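Local coordinates for protein CmeC (Campylobacter jejuni, PDB 4MT4) that probably serves as the outer membrane channel of a multidrug efflux system, a lipid-anchored trimeric exit duct of the outer membrane factor family, at residues C1-N6 with A292-L297; Y122-W127 with P298-T303. One frame throughout, in Å; residues are numbered along the deposited sequence.

Contact 1: C1-N6 with A292-L297; sequences CSLSPN and ARTAFL. With 3PK ((2S)-1-(pentanoyloxy)propan-2-yl hexanoate), chain S.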
ATOM      1  N   CYS B   1     -21.157  12.026  33.578  1.00 49.24           N
ATOM      2  CA  CYS B   1     -19.937  11.233  33.674  1.00 53.70           C
ATOM      3  C   CYS B   1     -19.480  10.764  32.299  1.00 62.67           C
ATOM      4  O   CYS B   1     -18.484  10.054  32.176  1.00 57.41           O
ATOM      5  CB  CYS B   1     -20.151  10.030  34.591  1.00 58.52           C
ATOM      6  SG  CYS B   1     -20.770  10.453  36.230  1.00 70.66           S
ATOM      7  N   SER B   2     -20.221  11.162  31.271  1.00 54.21           N
ATOM      8  CA  SER B   2     -19.900  10.810  29.892  1.00 41.82           C
ATOM      9  C   SER B   2     -20.701  11.658  28.906  1.00 45.52           C
ATOM     10  O   SER B   2     -21.902  11.859  29.082  1.00 44.94           O
ATOM     11  CB  SER B   2     -20.169   9.326  29.632  1.00 55.37           C
ATOM     12  OG  SER B   2     -19.867   8.983  28.291  1.00 38.60           O
ATOM     13  N   LEU B   3     -20.025  12.155  27.874  1.00 39.94           N
ATOM     14  CA  LEU B   3     -20.678  12.914  26.814  1.00 34.68           C
ATOM     15  C   LEU B   3     -20.657  12.141  25.499  1.00 42.96           C
ATOM     16  O   LEU B   3     -20.943  12.689  24.433  1.00 37.60           O
ATOM     17  CB  LEU B   3     -20.007  14.276  26.636  1.00 36.06           C
ATOM     18  CG  LEU B   3     -19.970  15.155  27.886  1.00 42.38           C
ATOM     19  CD1 LEU B   3     -19.344  16.499  27.567  1.00 42.50           C
ATOM     20  CD2 LEU B   3     -21.364  15.335  28.474  1.00 33.95           C
ATOM     21  N   SER B   4     -20.311  10.860  25.584  1.00 39.07           N
ATOM     22  CA  SER B   4     -20.315   9.988  24.417  1.00 52.56           C
ATOM     23  C   SER B   4     -21.736   9.727  23.940  1.00 46.20           C
ATOM     24  O   SER B   4     -22.602   9.346  24.729  1.00 48.95           O
ATOM     25  CB  SER B   4     -19.610   8.666  24.728  1.00 34.02           C
ATOM     26  OG  SER B   4     -18.211   8.858  24.846  1.00 59.29           O
ATOM     27  N   PRO B   5     -21.980   9.936  22.640  1.00 44.93           N
ATOM     28  CA  PRO B   5     -23.315   9.728  22.078  1.00 50.91           C
ATOM     29  C   PRO B   5     -23.675   8.249  22.024  1.00 45.14           C
ATOM     30  O   PRO B   5     -22.779   7.405  22.058  1.00 45.84           O
ATOM     31  CB  PRO B   5     -23.195  10.317  20.671  1.00 35.91           C
ATOM     32  CG  PRO B   5     -21.751  10.135  20.324  1.00 39.70           C
ATOM     33  CD  PRO B   5     -21.000  10.338  21.614  1.00 39.76           C
ATOM     34  N   ASN B   6     -24.968   7.945  21.952  1.00 53.87           N
ATOM     35  CA  ASN B   6     -25.417   6.567  21.790  1.00 58.53           C
ATOM     36  C   ASN B   6     -24.965   6.002  20.448  1.00 46.85           C
ATOM     37  O   ASN B   6     -25.173   6.620  19.404  1.00 57.48           O
ATOM     38  CB  ASN B   6     -26.940   6.474  21.912  1.00 54.98           C
ATOM     39  CG  ASN B   6     -27.432   6.762  23.317  1.00 65.54           C
ATOM     40  OD1 ASN B   6     -26.683   6.639  24.285  1.00 72.52           O
ATOM     41  ND2 ASN B   6     -28.699   7.144  23.437  1.00 80.63           N
ATOM     42  N   ALA B 292     -13.933  14.715  23.193  1.00 38.99           N
ATOM     43  CA  ALA B 292     -13.801  16.006  22.531  1.00 39.42           C
ATOM     44  C   ALA B 292     -14.838  17.004  23.033  1.00 44.79           C
ATOM     45  O   ALA B 292     -14.573  18.205  23.098  1.00 43.72           O
ATOM     46  CB  ALA B 292     -13.918  15.838  21.024  1.00 27.08           C
ATOM     47  N   ARG B 293     -16.015  16.505  23.395  1.00 37.57           N
ATOM     48  CA  ARG B 293     -17.107  17.370  23.833  1.00 39.39           C
ATOM     49  C   ARG B 293     -16.927  17.854  25.270  1.00 38.58           C
ATOM     50  O   ARG B 293     -17.555  18.830  25.684  1.00 41.50           O
ATOM     51  CB  ARG B 293     -18.452  16.651  23.693  1.00 32.91           C
ATOM     52  CG  ARG B 293     -18.848  16.372  22.247  1.00 46.94           C
ATOM     53  CD  ARG B 293     -20.360  16.327  22.051  1.00 51.48           C
ATOM     54  NE  ARG B 293     -20.955  15.063  22.482  1.00 51.09           N
ATOM     55  CZ  ARG B 293     -21.867  14.393  21.782  1.00 46.86           C
ATOM     56  NH1 ARG B 293     -22.289  14.866  20.616  1.00 46.33           N
ATOM     57  NH2 ARG B 293     -22.359  13.251  22.244  1.00 47.54           N
ATOM     58  N   THR B 294     -16.068  17.178  26.026  1.00 36.48           N
ATOM     59  CA  THR B 294     -15.809  17.563  27.412  1.00 42.40           C
ATOM     60  C   THR B 294     -15.033  18.873  27.500  1.00 47.30           C
ATOM     61  O   THR B 294     -14.965  19.493  28.561  1.00 38.51           O
ATOM     62  CB  THR B 294     -15.021  16.478  28.172  1.00 43.50           C
ATOM     63  OG1 THR B 294     -13.779  16.226  27.504  1.00 40.18           O
ATOM     64  CG2 THR B 294     -15.822  15.186  28.258  1.00 36.12           C
ATOM     65  N   ALA B 295     -14.446  19.286  26.381  1.00 37.93           N
ATOM     66  CA  ALA B 295     -13.670  20.520  26.321  1.00 37.13           C
ATOM     67  C   ALA B 295     -14.551  21.750  26.520  1.00 41.93           C
ATOM     68  O   ALA B 295     -14.071  22.810  26.914  1.00 49.27           O
ATOM     69  CB  ALA B 295     -12.928  20.611  24.998  1.00 28.73           C
ATOM     70  N   PHE B 296     -15.842  21.600  26.243  1.00 40.59           N
ATOM     71  CA  PHE B 296     -16.807  22.676  26.443  1.00 41.30           C
ATOM     72  C   PHE B 296     -17.123  22.888  27.923  1.00 39.62           C
ATOM     73  O   PHE B 296     -17.509  23.983  28.335  1.00 43.92           O
ATOM     74  CB  PHE B 296     -18.104  22.382  25.682  1.00 41.06           C
ATOM     75  CG  PHE B 296     -18.107  22.871  24.260  1.00 52.43           C
ATOM     76  CD1 PHE B 296     -18.055  24.225  23.983  1.00 51.23           C
ATOM     77  CD2 PHE B 296     -18.186  21.978  23.203  1.00 48.41           C
ATOM     78  CE1 PHE B 296     -18.064  24.682  22.683  1.00 57.59           C
ATOM     79  CE2 PHE B 296     -18.198  22.429  21.896  1.00 45.19           C
ATOM     80  CZ  PHE B 296     -18.137  23.785  21.636  1.00 45.13           C
ATOM     81  N   LEU B 297     -16.951  21.834  28.715  1.00 39.33           N
ATOM     82  CA  LEU B 297     -17.382  21.840  30.109  1.00 41.76           C
ATOM     83  C   LEU B 297     -16.235  22.128  31.081  1.00 52.93           C
ATOM     84  O   LEU B 297     -15.074  21.867  30.767  1.00 46.94           O
ATOM     85  CB  LEU B 297     -18.045  20.500  30.440  1.00 42.03           C
ATOM     86  CG  LEU B 297     -19.340  20.247  29.668  1.00 45.61           C
ATOM     87  CD1 LEU B 297     -20.023  18.986  30.152  1.00 59.37           C
ATOM     88  CD2 LEU B 297     -20.273  21.442  29.793  1.00 53.59           C
TER
HETATM   89  CA1 3PK S 507     -16.445  12.342  39.955  1.00101.43           C
HETATM   90  OA1 3PK S 507     -15.444  11.866  40.444  1.00 92.81           O
HETATM   91  CA2 3PK S 507     -16.983  13.533  40.624  1.00 90.85           C
HETATM   92  CA3 3PK S 507     -16.677  13.679  42.071  1.00 78.51           C
HETATM   93  CA4 3PK S 507     -17.071  14.974  42.682  1.00 83.69           C
HETATM   94  CA5 3PK S 507     -16.034  16.026  42.863  1.00 77.93           C
HETATM   95  CB1 3PK S 507     -20.247  13.047  39.292  1.00 79.98           C
HETATM   96  OB1 3PK S 507     -21.297  12.511  39.543  1.00 85.74           O
HETATM   97  CB2 3PK S 507     -19.106  12.765  40.198  1.00 85.90           C
HETATM   98  CG1 3PK S 507     -17.816  11.650  38.156  1.00 85.83           C
HETATM   99  OG1 3PK S 507     -17.357  11.487  39.428  1.00 80.73           O
HETATM  100  CG2 3PK S 507     -19.276  11.601  38.048  1.00 87.80           C
HETATM  101  OG2 3PK S 507     -19.848  12.810  38.058  1.00 92.78           O
HETATM  102  CG3 3PK S 507     -19.710  10.846  36.815  1.00 78.80           C

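Contact 2: Y122-W127 with P298-T303; sequences YEIDLW and PSLSLT. With 3PK ((2S)-1-(pentanoyloxy)propan-2-yl hexanoate), chain S.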
ATOM      1  N   TYR B 122      -4.395  15.465  40.669  1.00 53.56           N
ATOM      2  CA  TYR B 122      -5.547  14.661  40.282  1.00 48.56           C
ATOM      3  C   TYR B 122      -6.545  15.470  39.463  1.00 54.98           C
ATOM      4  O   TYR B 122      -7.033  16.509  39.905  1.00 42.57           O
ATOM      5  CB  TYR B 122      -6.236  14.086  41.521  1.00 48.54           C
ATOM      6  CG  TYR B 122      -7.270  13.023  41.220  1.00 55.72           C
ATOM      7  CD1 TYR B 122      -7.211  12.277  40.048  1.00 50.85           C
ATOM      8  CD2 TYR B 122      -8.311  12.772  42.104  1.00 48.08           C
ATOM      9  CE1 TYR B 122      -8.155  11.307  39.770  1.00 46.17           C
ATOM     10  CE2 TYR B 122      -9.261  11.805  41.834  1.00 49.85           C
ATOM     11  CZ  TYR B 122      -9.177  11.075  40.666  1.00 58.70           C
ATOM     12  OH  TYR B 122     -10.121  10.110  40.392  1.00 62.18           O
ATOM     13  N   GLU B 123      -6.848  14.983  38.266  1.00 42.78           N
ATOM     14  CA  GLU B 123      -7.839  15.619  37.412  1.00 46.69           C
ATOM     15  C   GLU B 123      -9.202  14.971  37.632  1.00 41.68           C
ATOM     16  O   GLU B 123      -9.408  13.809  37.282  1.00 48.46           O
ATOM     17  CB  GLU B 123      -7.430  15.518  35.940  1.00 53.60           C
ATOM     18  CG  GLU B 123      -7.761  16.753  35.113  1.00 71.42           C
ATOM     19  CD  GLU B 123      -6.899  17.945  35.479  1.00 82.93           C
ATOM     20  OE1 GLU B 123      -5.774  17.738  35.982  1.00 76.09           O
ATOM     21  OE2 GLU B 123      -7.346  19.091  35.264  1.00 90.79           O
ATOM     22  N   ILE B 124     -10.127  15.724  38.221  1.00 47.74           N
ATOM     23  CA  ILE B 124     -11.457  15.204  38.520  1.00 45.03           C
ATOM     24  C   ILE B 124     -12.249  14.962  37.238  1.00 42.98           C
ATOM     25  O   ILE B 124     -12.570  15.896  36.505  1.00 40.37           O
ATOM     26  CB  ILE B 124     -12.240  16.158  39.440  1.00 53.82           C
ATOM     27  CG1 ILE B 124     -11.405  16.510  40.673  1.00 54.61           C
ATOM     28  CG2 ILE B 124     -13.560  15.534  39.853  1.00 43.03           C
ATOM     29  CD1 ILE B 124     -10.989  15.305  41.494  1.00 57.98           C
ATOM     30  N   ASP B 125     -12.561  13.696  36.980  1.00 48.39           N
ATOM     31  CA  ASP B 125     -13.206  13.298  35.735  1.00 47.85           C
ATOM     32  C   ASP B 125     -14.716  13.487  35.806  1.00 43.60           C
ATOM     33  O   ASP B 125     -15.475  12.521  35.734  1.00 46.29           O
ATOM     34  CB  ASP B 125     -12.867  11.842  35.408  1.00 37.32           C
ATOM     35  CG  ASP B 125     -13.127  11.492  33.958  1.00 41.68           C
ATOM     36  OD1 ASP B 125     -13.024  12.391  33.097  1.00 39.39           O
ATOM     37  OD2 ASP B 125     -13.430  10.313  33.678  1.00 41.33           O
ATOM     38  N   LEU B 126     -15.143  14.739  35.939  1.00 46.94           N
ATOM     39  CA  LEU B 126     -16.558  15.069  36.069  1.00 48.54           C
ATOM     40  C   LEU B 126     -17.381  14.675  34.844  1.00 50.30           C
ATOM     41  O   LEU B 126     -18.542  14.291  34.967  1.00 42.08           O
ATOM     42  CB  LEU B 126     -16.729  16.568  36.325  1.00 45.46           C
ATOM     43  CG  LEU B 126     -16.163  17.145  37.623  1.00 49.00           C
ATOM     44  CD1 LEU B 126     -16.208  18.666  37.594  1.00 39.72           C
ATOM     45  CD2 LEU B 126     -16.932  16.607  38.816  1.00 45.14           C
ATOM     46  N   TRP B 127     -16.776  14.775  33.664  1.00 44.06           N
ATOM     47  CA  TRP B 127     -17.518  14.607  32.418  1.00 42.59           C
ATOM     48  C   TRP B 127     -17.030  13.410  31.603  1.00 43.37           C
ATOM     49  O   TRP B 127     -17.414  13.237  30.445  1.00 39.82           O
ATOM     50  CB  TRP B 127     -17.426  15.887  31.583  1.00 39.99           C
ATOM     51  CG  TRP B 127     -17.567  17.128  32.411  1.00 55.90           C
ATOM     52  CD1 TRP B 127     -16.585  18.024  32.718  1.00 39.85           C
ATOM     53  CD2 TRP B 127     -18.755  17.597  33.060  1.00 52.97           C
ATOM     54  NE1 TRP B 127     -17.090  19.028  33.506  1.00 45.52           N
ATOM     55  CE2 TRP B 127     -18.421  18.789  33.732  1.00 50.06           C
ATOM     56  CE3 TRP B 127     -20.071  17.129  33.134  1.00 53.11           C
ATOM     57  CZ2 TRP B 127     -19.351  19.519  34.467  1.00 46.55           C
ATOM     58  CZ3 TRP B 127     -20.994  17.855  33.864  1.00 48.73           C
ATOM     59  CH2 TRP B 127     -20.629  19.038  34.521  1.00 42.37           C
ATOM     60  N   PRO B 298     -16.563  22.682  32.264  1.00 48.87           N
ATOM     61  CA  PRO B 298     -15.572  23.024  33.293  1.00 46.76           C
ATOM     62  C   PRO B 298     -14.708  21.844  33.732  1.00 40.02           C
ATOM     63  O   PRO B 298     -15.231  20.775  34.051  1.00 50.66           O
ATOM     64  CB  PRO B 298     -16.437  23.511  34.461  1.00 40.28           C
ATOM     65  CG  PRO B 298     -17.684  24.002  33.825  1.00 55.59           C
ATOM     66  CD  PRO B 298     -17.922  23.103  32.652  1.00 40.80           C
ATOM     67  N   SER B 299     -13.395  22.047  33.745  1.00 42.95           N
ATOM     68  CA  SER B 299     -12.461  21.038  34.228  1.00 46.11           C
ATOM     69  C   SER B 299     -12.032  21.356  35.655  1.00 54.14           C
ATOM     70  O   SER B 299     -11.811  22.516  35.997  1.00 52.11           O
ATOM     71  CB  SER B 299     -11.238  20.953  33.313  1.00 44.91           C
ATOM     72  OG  SER B 299     -10.548  22.190  33.269  1.00 59.23           O
ATOM     73  N   LEU B 300     -11.918  20.325  36.487  1.00 51.42           N
ATOM     74  CA  LEU B 300     -11.515  20.512  37.877  1.00 53.26           C
ATOM     75  C   LEU B 300     -10.195  19.804  38.168  1.00 46.04           C
ATOM     76  O   LEU B 300     -10.048  18.609  37.911  1.00 50.57           O
ATOM     77  CB  LEU B 300     -12.606  20.009  38.826  1.00 52.19           C
ATOM     78  CG  LEU B 300     -12.320  20.114  40.328  1.00 51.70           C
ATOM     79  CD1 LEU B 300     -12.016  21.552  40.723  1.00 47.49           C
ATOM     80  CD2 LEU B 300     -13.487  19.567  41.139  1.00 57.69           C
ATOM     81  N   SER B 301      -9.238  20.552  38.706  1.00 59.58           N
ATOM     82  CA  SER B 301      -7.915  20.017  38.995  1.00 47.54           C
ATOM     83  C   SER B 301      -7.593  20.096  40.484  1.00 51.23           C
ATOM     84  O   SER B 301      -7.757  21.143  41.110  1.00 54.13           O
ATOM     85  CB  SER B 301      -6.854  20.764  38.187  1.00 44.28           C
ATOM     86  OG  SER B 301      -7.177  20.758  36.808  1.00 71.54           O
ATOM     87  N   LEU B 302      -7.134  18.983  41.046  1.00 52.22           N
ATOM     88  CA  LEU B 302      -6.785  18.926  42.459  1.00 43.39           C
ATOM     89  C   LEU B 302      -5.276  18.820  42.647  1.00 52.68           C
ATOM     90  O   LEU B 302      -4.622  17.986  42.027  1.00 52.97           O
ATOM     91  CB  LEU B 302      -7.485  17.747  43.138  1.00 45.59           C
ATOM     92  CG  LEU B 302      -8.703  18.064  44.011  1.00 62.02           C
ATOM     93  CD1 LEU B 302      -9.744  18.861  43.239  1.00 63.77           C
ATOM     94  CD2 LEU B 302      -9.305  16.782  44.565  1.00 61.90           C
ATOM     95  N   THR B 303      -4.732  19.679  43.503  1.00 57.89           N
ATOM     96  CA  THR B 303      -3.312  19.644  43.830  1.00 48.61           C
ATOM     97  C   THR B 303      -3.103  19.619  45.340  1.00 54.74           C
ATOM     98  O   THR B 303      -3.881  20.199  46.093  1.00 56.64           O
ATOM     99  CB  THR B 303      -2.558  20.848  43.234  1.00 53.03           C
ATOM    100  OG1 THR B 303      -3.196  22.065  43.637  1.00 65.18           O
ATOM    101  CG2 THR B 303      -2.542  20.770  41.714  1.00 51.74           C
TER
HETATM  102  CA1 3PK S 507     -16.445  12.342  39.955  1.00101.43           C
HETATM  103  OA1 3PK S 507     -15.444  11.866  40.444  1.00 92.81           O
HETATM  104  CA2 3PK S 507     -16.983  13.533  40.624  1.00 90.85           C
HETATM  105  CA3 3PK S 507     -16.677  13.679  42.071  1.00 78.51           C
HETATM  106  CA4 3PK S 507     -17.071  14.974  42.682  1.00 83.69           C
HETATM  107  CA5 3PK S 507     -16.034  16.026  42.863  1.00 77.93           C
HETATM  108  CB1 3PK S 507     -20.247  13.047  39.292  1.00 79.98           C
HETATM  109  OB1 3PK S 507     -21.297  12.511  39.543  1.00 85.74           O
HETATM  110  CB2 3PK S 507     -19.106  12.765  40.198  1.00 85.90           C
HETATM  111  CG1 3PK S 507     -17.816  11.650  38.156  1.00 85.83           C
HETATM  112  OG1 3PK S 507     -17.357  11.487  39.428  1.00 80.73           O
HETATM  113  CG2 3PK S 507     -19.276  11.601  38.048  1.00 87.80           C
HETATM  114  OG2 3PK S 507     -19.848  12.810  38.058  1.00 92.78           O
HETATM  115  CG3 3PK S 507     -19.710  10.846  36.815  1.00 78.80           C
HETATM  116  O   HOH W   1     -12.116  17.856  35.139  1.00 52.24           O

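Contact 1: C1-N6 with A292-L297
The guanidinium of R293 meets the N-terminal segment edge-on: the carbonyl oxygen of L3 lies at its edge, within a few degrees of its plane, while the ring of P5 approaches obliquely, CD standing 3.3 Å from NH2. NE and NH2 both donate to this one oxygen, the guanidinium offering its NE-side edge. The bond from NH2 to L3 O is the shorter and straighter, 2.7 Å with an N-H...O angle of 155°; NE adds a more bent one of 3.1 Å. Both donors sit in the carbonyl plane, and a bend at chi3 (-79°) turns the arginine's end toward the loop. This double grip fixes the rotation of the guanidinium.

The apolar half comes from L3. Its CD1 lies 3.5 Å from R293 O and meets L297 CD1 tip to tip at 3.7 Å, while the side chains of L3 and T294 cross obliquely, CD1 meeting CG2. S2 and S4 face away, and their hydroxyls bond to D132 of helix 129-195, so the loop is held by R293 and D132. C1 SG is covalently bonded to CG3 of the 3PK lipid. The lipid-bearing N-terminal cysteine is that of a bacterial lipoprotein, its chain here tied to helix 273-293.

Contact 2: Y122-W127 with P298-T303
Backbone hydrogen bonds set the frame. Strands 122-124 and 299-303 run antiparallel, and Y122 and L302 form a hydrogen-bonded pair, with Y122 N to L302 O at 2.9 Å and L302 N to Y122 O at 2.7 Å. I124 N then donates to L300 O, and on the other side of this pair a water donates to I124 O and accepts from L300 N. An inverse gamma turn is centred on D125, and L126 and W127 turn back toward 298-303.

The one side-chain hydrogen bond across the segments comes from W127, whose indole NE1 gives its hydrogen to P298 O over 2.6 Å. The oxygen lies 1° out of the ring plane, at the edge, while L126 CB rests over one face toward the rim.

Apolar packing fills the side bearing Y122, I124, L300 and L302. I124 and L300 lie side by side, CG1 to CD2 3.7 Å, and the I124 and L302 side chains cross obliquely, CD1 meeting CD2. L126 CD1 packs on L300 CB.

The I124/L300 pair is thus completed through water, an indole N-H adds a bond past it, and I124 CG2 and L126 CD2 offer an apolar surface to one acyl chain of 3PK.

How the contacts relate
Neither contact is deep core: contact 1 is a surface contact, and contact 2 is partly buried, with I124 and L300 enclosed. They are neighbours in chain and space, for helix 273-293 runs through a short turn into strand 299-310, and W127 of contact 2 packs on T294 and L297 of contact 1, so that it belongs to the neighbourhood of both. Their chemistry follows their place. Where an irregular N-terminal segment lies against a helix end, an arginine side chain supplies the hydrogen bonds; in the beta sheet the backbone provides most of them. Both touch 3PK, contact 1 through its covalent link, contact 2 through apolar side chains and the D125 carbonyl.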